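Local coordinates for protein Emp46p (Saccharomyces cerevisiae, PDB 2A6V) that serves as a calcium-independent cargo receptor in glycoprotein secretion, recognising carbohydrate through a potassium-bound lectin domain, at residues Phe75-Ser80 against Gln150-Met155; Gly79-Gly84 against Ile202-Lys207. One frame throughout, in Å; residues are numbered along the deposited sequence.

Contact 1 of 2, residues Phe75-Ser80 against Gln150-Met155; sequences FGFRGS and QYQDSM
The carbonyl oxygen of Gln152 is gripped twice, by Arg78 NH2 and by a water. Arg78 NH2 donates to Gln152 O over 2.9 Å, from above the carbonyl plane and rather bent (N-H...O 131°). Water 2, in the plane of the guanidinium at its edge, accepts from Arg78 NE and donates to the same oxygen. A bend at chi3 (-73°) turns the guanidinium onto Gln152, whose CB lies over one face while Gln150 OE1 lies over the other. Arg78 NH1 forms a salt bridge with Glu123, which also accepts the backbone N-H groups of Tyr151 and Gln152 and so ties both loops together.

In this legume-lectin-like beta sandwich, both segments belong to loops that cross from one sheet to the other, meeting beside the neighbouring strands 66-75 and 158-165. The buried Gln152 amide reaches the turning chain at Gly79 much as a strand partner would: Gly79 N donates to Gln152 OE1 at 3.0 Å, and Gln152 NE2 returns a bond to Gly79 O at 3.2 Å, the latter in plane at both ends. These paired bonds fix the rotation of the amide.

Asp153, with a left-handed backbone (phi 55°), swings CG anti to its own N, and OD1 accepts from Gly76 N at 3.0 Å, above the carboxylate plane. Water 1 joins the backbones by accepting from Phe77 N and Asp153 N. At the exposed end, Met155 runs alongside Phe75, its CG 3.6 Å from Phe75 CE1.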
loop_
_atom_site.group_PDB
_atom_site.type_symbol
_atom_site.label_atom_id
_atom_site.label_comp_id
_atom_site.label_asym_id
_atom_site.label_seq_id
_atom_site.Cartn_x
_atom_site.Cartn_y
_atom_site.Cartn_z
ATOM N N PHE A 75 -4.376 -8.397 -12.022
ATOM C CA PHE A 75 -4.961 -9.334 -12.966
ATOM C C PHE A 75 -5.176 -8.714 -14.339
ATOM O O PHE A 75 -5.524 -7.531 -14.476
ATOM C CB PHE A 75 -6.301 -9.839 -12.427
ATOM C CG PHE A 75 -6.986 -10.789 -13.349
ATOM C CD1 PHE A 75 -6.504 -12.072 -13.510
ATOM C CD2 PHE A 75 -8.105 -10.391 -14.075
ATOM C CE1 PHE A 75 -7.135 -12.960 -14.402
ATOM C CE2 PHE A 75 -8.740 -11.274 -14.950
ATOM C CZ PHE A 75 -8.249 -12.552 -15.110
ATOM N N GLY A 76 -4.986 -9.519 -15.372
ATOM C CA GLY A 76 -5.412 -9.153 -16.706
ATOM C C GLY A 76 -4.372 -8.645 -17.680
ATOM O O GLY A 76 -4.647 -8.537 -18.881
ATOM N N PHE A 77 -3.189 -8.304 -17.180
ATOM C CA PHE A 77 -2.153 -7.768 -18.027
ATOM C C PHE A 77 -0.764 -8.139 -17.559
ATOM O O PHE A 77 -0.404 -7.900 -16.411
ATOM C CB PHE A 77 -2.215 -6.242 -18.118
ATOM C CG PHE A 77 -1.119 -5.660 -18.964
ATOM C CD1 PHE A 77 -1.085 -5.906 -20.337
ATOM C CD2 PHE A 77 -0.094 -4.905 -18.397
ATOM C CE1 PHE A 77 -0.075 -5.394 -21.125
ATOM C CE2 PHE A 77 0.913 -4.393 -19.195
ATOM C CZ PHE A 77 0.926 -4.643 -20.551
ATOM N N ARG A 78 0.027 -8.688 -18.475
ATOM C CA ARG A 78 1.449 -8.899 -18.241
ATOM C C ARG A 78 2.173 -8.296 -19.420
ATOM O O ARG A 78 1.898 -8.637 -20.564
ATOM C CB ARG A 78 1.772 -10.386 -18.115
ATOM C CG ARG A 78 3.264 -10.679 -18.071
ATOM C CD ARG A 78 3.631 -12.075 -17.570
ATOM N NE ARG A 78 3.431 -12.210 -16.130
ATOM C CZ ARG A 78 4.261 -11.739 -15.204
ATOM N NH1 ARG A 78 5.356 -11.090 -15.560
ATOM N NH2 ARG A 78 3.995 -11.892 -13.926
ATOM N N GLY A 79 3.090 -7.383 -19.126
ATOM C CA GLY A 79 3.887 -6.716 -20.121
ATOM C C GLY A 79 4.348 -5.361 -19.634
ATOM O O GLY A 79 4.075 -4.949 -18.506
ATOM N N SER A 80 4.997 -4.644 -20.540
ATOM C CA SER A 80 5.628 -3.385 -20.212
ATOM C C SER A 80 4.567 -2.335 -19.865
ATOM O O SER A 80 3.543 -2.233 -20.524
ATOM C CB SER A 80 6.489 -2.926 -21.398
ATOM O OG SER A 80 7.173 -1.730 -21.107
ATOM N N GLN A 150 7.153 -11.459 -8.389
ATOM C CA GLN A 150 6.236 -11.633 -9.513
ATOM C C GLN A 150 4.801 -11.343 -9.059
ATOM O O GLN A 150 4.281 -11.983 -8.137
ATOM C CB GLN A 150 6.330 -13.051 -10.088
ATOM C CG GLN A 150 5.634 -13.197 -11.410
ATOM C CD GLN A 150 5.773 -14.570 -12.039
ATOM O OE1 GLN A 150 5.254 -14.798 -13.127
ATOM N NE2 GLN A 150 6.498 -15.462 -11.393
ATOM N N TYR A 151 4.180 -10.369 -9.704
ATOM C CA TYR A 151 2.796 -9.972 -9.370
ATOM C C TYR A 151 1.869 -9.851 -10.612
ATOM O O TYR A 151 0.663 -9.984 -10.456
ATOM C CB TYR A 151 2.756 -8.659 -8.545
ATOM C CG TYR A 151 3.183 -7.468 -9.339
ATOM C CD1 TYR A 151 2.274 -6.780 -10.131
ATOM C CD2 TYR A 151 4.515 -7.058 -9.351
ATOM C CE1 TYR A 151 2.667 -5.695 -10.913
ATOM C CE2 TYR A 151 4.935 -5.983 -10.124
ATOM C CZ TYR A 151 3.999 -5.291 -10.899
ATOM O OH TYR A 151 4.389 -4.245 -11.719
ATOM N N GLN A 152 2.368 -9.576 -11.810
ATOM C CA GLN A 152 1.458 -9.304 -12.918
ATOM C C GLN A 152 0.661 -10.536 -13.287
ATOM O O GLN A 152 1.180 -11.658 -13.310
ATOM C CB GLN A 152 2.178 -8.789 -14.158
ATOM C CG GLN A 152 2.739 -7.394 -14.019
ATOM C CD GLN A 152 3.109 -6.830 -15.358
ATOM O OE1 GLN A 152 3.705 -7.537 -16.183
ATOM N NE2 GLN A 152 2.792 -5.566 -15.585
ATOM N N ASP A 153 -0.603 -10.279 -13.583
ATOM C CA ASP A 153 -1.529 -11.227 -14.205
ATOM C C ASP A 153 -1.638 -12.548 -13.420
ATOM O O ASP A 153 -1.301 -13.637 -13.900
ATOM C CB ASP A 153 -1.190 -11.432 -15.678
ATOM C CG ASP A 153 -2.312 -12.102 -16.443
ATOM O OD1 ASP A 153 -3.478 -12.042 -15.989
ATOM O OD2 ASP A 153 -2.103 -12.727 -17.495
ATOM N N SER A 154 -2.138 -12.402 -12.205
ATOM C CA SER A 154 -2.400 -13.518 -11.282
ATOM C C SER A 154 -3.788 -13.398 -10.707
ATOM O O SER A 154 -4.128 -12.372 -10.139
ATOM C CB SER A 154 -1.392 -13.507 -10.139
ATOM O OG SER A 154 -1.574 -14.647 -9.318
ATOM N N MET A 155 -4.601 -14.438 -10.869
ATOM C CA MET A 155 -5.832 -14.575 -10.096
ATOM C C MET A 155 -5.520 -14.841 -8.631
ATOM O O MET A 155 -6.268 -14.466 -7.728
ATOM C CB MET A 155 -6.681 -15.744 -10.628
ATOM C CG MET A 155 -7.133 -15.633 -12.061
ATOM S SD MET A 155 -8.010 -17.152 -12.532
ATOM C CE MET A 155 -6.688 -18.316 -12.733
HETATM O O HOH W 1 -2.186 -7.966 -14.326
HETATM O O HOH W 2 1.488 -14.014 -15.021
#

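Contact 2 of 2, residues Gly79-Gly84 against Ile202-Lys207; sequences GSTKGG and INDASK
Ile202 opens the segment as the last residue of its strand and forms an antiparallel hydrogen-bonded pair with Gly84, the first residue of strand 84-90. Ile202 N donates to Gly84 O at 3.1 Å, and Gly84 N to Ile202 O at 3.0 Å, both bonds running nearly along the C=O axis of the acceptor. Gly83, having no side chain, brings its CA close against Ile202 O and the CA of Asn203. Asn203 itself points away, and its amide is held by Thr50, Gly47 and Glu208.

At Asp204 the side chain turns toward the other loop. Its CG takes the crowded position between the backbone N and the carbonyl carbon (chi1 66°), which places the carboxylate between the two chains. OD2 faces the other loop and OD1 its own turn. OD2 accepts three bonds: Thr81 OG1 donates to Asp204 OD2 at 2.7 Å, approaching steeply, 67° out of the carboxylate plane, and waters 3 and 4 supply the others. Such a threefold grip is consistent with an ionised carboxylate. The Thr81 hydroxyl, anti to its own N, also receives Gly83 N at OG1 over 3.0 Å in an ST turn, so one group both shapes its loop and binds the other. Water 4 links Asp204 OD2 to Lys82 N, and water 3 links it to Ser80 O. Asp204 OD1 accepts from Ser206 N at 2.9 Å, an Asx turn, and Ser206 OG donates to water 3. Lys207 N closes the type I turn on Asp204 O.

The pairing of neighbouring strands 196-202 and 84-90 ends at Ile202 and Gly84; beyond it side-chain and water bonds hold the two chains, before 202-207 leaves for strand 209-218 of the other sheet.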
loop_
_atom_site.group_PDB
_atom_site.type_symbol
_atom_site.label_atom_id
_atom_site.label_comp_id
_atom_site.label_asym_id
_atom_site.label_seq_id
_atom_site.Cartn_x
_atom_site.Cartn_y
_atom_site.Cartn_z
ATOM N N GLY A 79 3.090 -7.383 -19.126
ATOM C CA GLY A 79 3.887 -6.716 -20.121
ATOM C C GLY A 79 4.348 -5.361 -19.634
ATOM O O GLY A 79 4.075 -4.949 -18.506
ATOM N N SER A 80 4.997 -4.644 -20.540
ATOM C CA SER A 80 5.628 -3.385 -20.212
ATOM C C SER A 80 4.567 -2.335 -19.865
ATOM O O SER A 80 3.543 -2.233 -20.524
ATOM C CB SER A 80 6.489 -2.926 -21.398
ATOM O OG SER A 80 7.173 -1.730 -21.107
ATOM N N THR A 81 4.843 -1.571 -18.813
ATOM C CA THR A 81 3.948 -0.532 -18.337
ATOM C C THR A 81 4.653 0.246 -17.245
ATOM O O THR A 81 5.550 -0.282 -16.590
ATOM C CB THR A 81 2.654 -1.170 -17.766
ATOM O OG1 THR A 81 1.786 -0.143 -17.285
ATOM C CG2 THR A 81 2.920 -2.061 -16.523
ATOM N N LYS A 82 4.261 1.502 -17.063
ATOM C CA LYS A 82 4.705 2.300 -15.925
ATOM C C LYS A 82 3.691 2.290 -14.791
ATOM O O LYS A 82 3.912 2.890 -13.745
ATOM C CB LYS A 82 4.993 3.735 -16.374
ATOM C CG LYS A 82 6.287 3.829 -17.215
ATOM C CD LYS A 82 7.533 3.557 -16.353
ATOM C CE LYS A 82 8.804 3.533 -17.164
ATOM N NZ LYS A 82 9.945 2.959 -16.417
ATOM N N GLY A 83 2.587 1.571 -14.978
ATOM C CA GLY A 83 1.597 1.446 -13.930
ATOM C C GLY A 83 2.134 0.676 -12.754
ATOM O O GLY A 83 3.091 -0.076 -12.868
ATOM N N GLY A 84 1.516 0.862 -11.604
ATOM C CA GLY A 84 1.964 0.196 -10.404
ATOM C C GLY A 84 1.018 0.383 -9.247
ATOM O O GLY A 84 0.052 1.147 -9.344
ATOM N N ILE A 202 -2.264 3.037 -10.275
ATOM C CA ILE A 202 -2.583 3.617 -11.562
ATOM C C ILE A 202 -2.165 2.606 -12.634
ATOM O O ILE A 202 -1.164 1.912 -12.490
ATOM C CB ILE A 202 -1.861 4.979 -11.737
ATOM C CG1 ILE A 202 -2.336 5.680 -13.012
ATOM C CG2 ILE A 202 -0.330 4.825 -11.733
ATOM C CD1 ILE A 202 -1.703 7.059 -13.185
ATOM N N ASN A 203 -2.957 2.503 -13.692
ATOM C CA ASN A 203 -2.648 1.647 -14.814
ATOM C C ASN A 203 -2.507 2.494 -16.085
ATOM O O ASN A 203 -2.322 3.713 -16.007
ATOM C CB ASN A 203 -3.689 0.522 -14.935
ATOM C CG ASN A 203 -5.030 1.010 -15.429
ATOM O OD1 ASN A 203 -5.204 2.193 -15.685
ATOM N ND2 ASN A 203 -6.001 0.080 -15.556
ATOM N N ASP A 204 -2.550 1.837 -17.244
ATOM C CA ASP A 204 -2.500 2.502 -18.543
ATOM C C ASP A 204 -3.553 1.870 -19.445
ATOM O O ASP A 204 -4.484 1.217 -18.955
ATOM C CB ASP A 204 -1.061 2.531 -19.113
ATOM C CG ASP A 204 -0.499 1.165 -19.463
ATOM O OD1 ASP A 204 -1.276 0.224 -19.659
ATOM O OD2 ASP A 204 0.751 0.969 -19.572
ATOM N N ALA A 205 -3.437 2.087 -20.752
ATOM C CA ALA A 205 -4.465 1.622 -21.661
ATOM C C ALA A 205 -4.555 0.112 -21.784
ATOM O O ALA A 205 -5.544 -0.389 -22.315
ATOM C CB ALA A 205 -4.277 2.249 -23.060
ATOM N N SER A 206 -3.539 -0.603 -21.310
ATOM C CA SER A 206 -3.565 -2.069 -21.286
ATOM C C SER A 206 -4.471 -2.626 -20.179
ATOM O O SER A 206 -4.713 -3.822 -20.126
ATOM C CB SER A 206 -2.147 -2.631 -21.138
ATOM O OG SER A 206 -1.268 -2.126 -22.139
ATOM N N LYS A 207 -4.939 -1.766 -19.276
ATOM C CA LYS A 207 -6.031 -2.092 -18.356
ATOM C C LYS A 207 -5.647 -3.091 -17.269
ATOM O O LYS A 207 -6.481 -3.855 -16.800
ATOM C CB LYS A 207 -7.265 -2.589 -19.129
ATOM C CG LYS A 207 -8.570 -1.929 -18.696
ATOM C CD LYS A 207 -9.797 -2.628 -19.312
ATOM C CE LYS A 207 -10.913 -2.870 -18.302
ATOM N NZ LYS A 207 -10.538 -3.737 -17.131
HETATM O O HOH W 3 1.058 -1.031 -21.229
HETATM O O HOH W 4 2.593 2.884 -19.018
#

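Overall arrangement
Both contacts use the single loop between strands 66-75 and 84-90, its first half in contact 1 and its second in contact 2, with Gly79 and Ser80 common to both. Their centres lie about 10 Å apart, on the same side of the centre of the chain. Contact 1 is chiefly a surface meeting of two loops, mixing an arginine, a side-chain amide and a carboxylate with some apolar packing. Contact 2 is smaller but partly buried, beginning as regular sheet pairing and ending in a water-bridged carboxylate. They touch directly: Phe77 CE1 packs on Ser206 CB at 3.5 Å, and Gln152 NE2 on Thr81 CG2 at 3.6 Å.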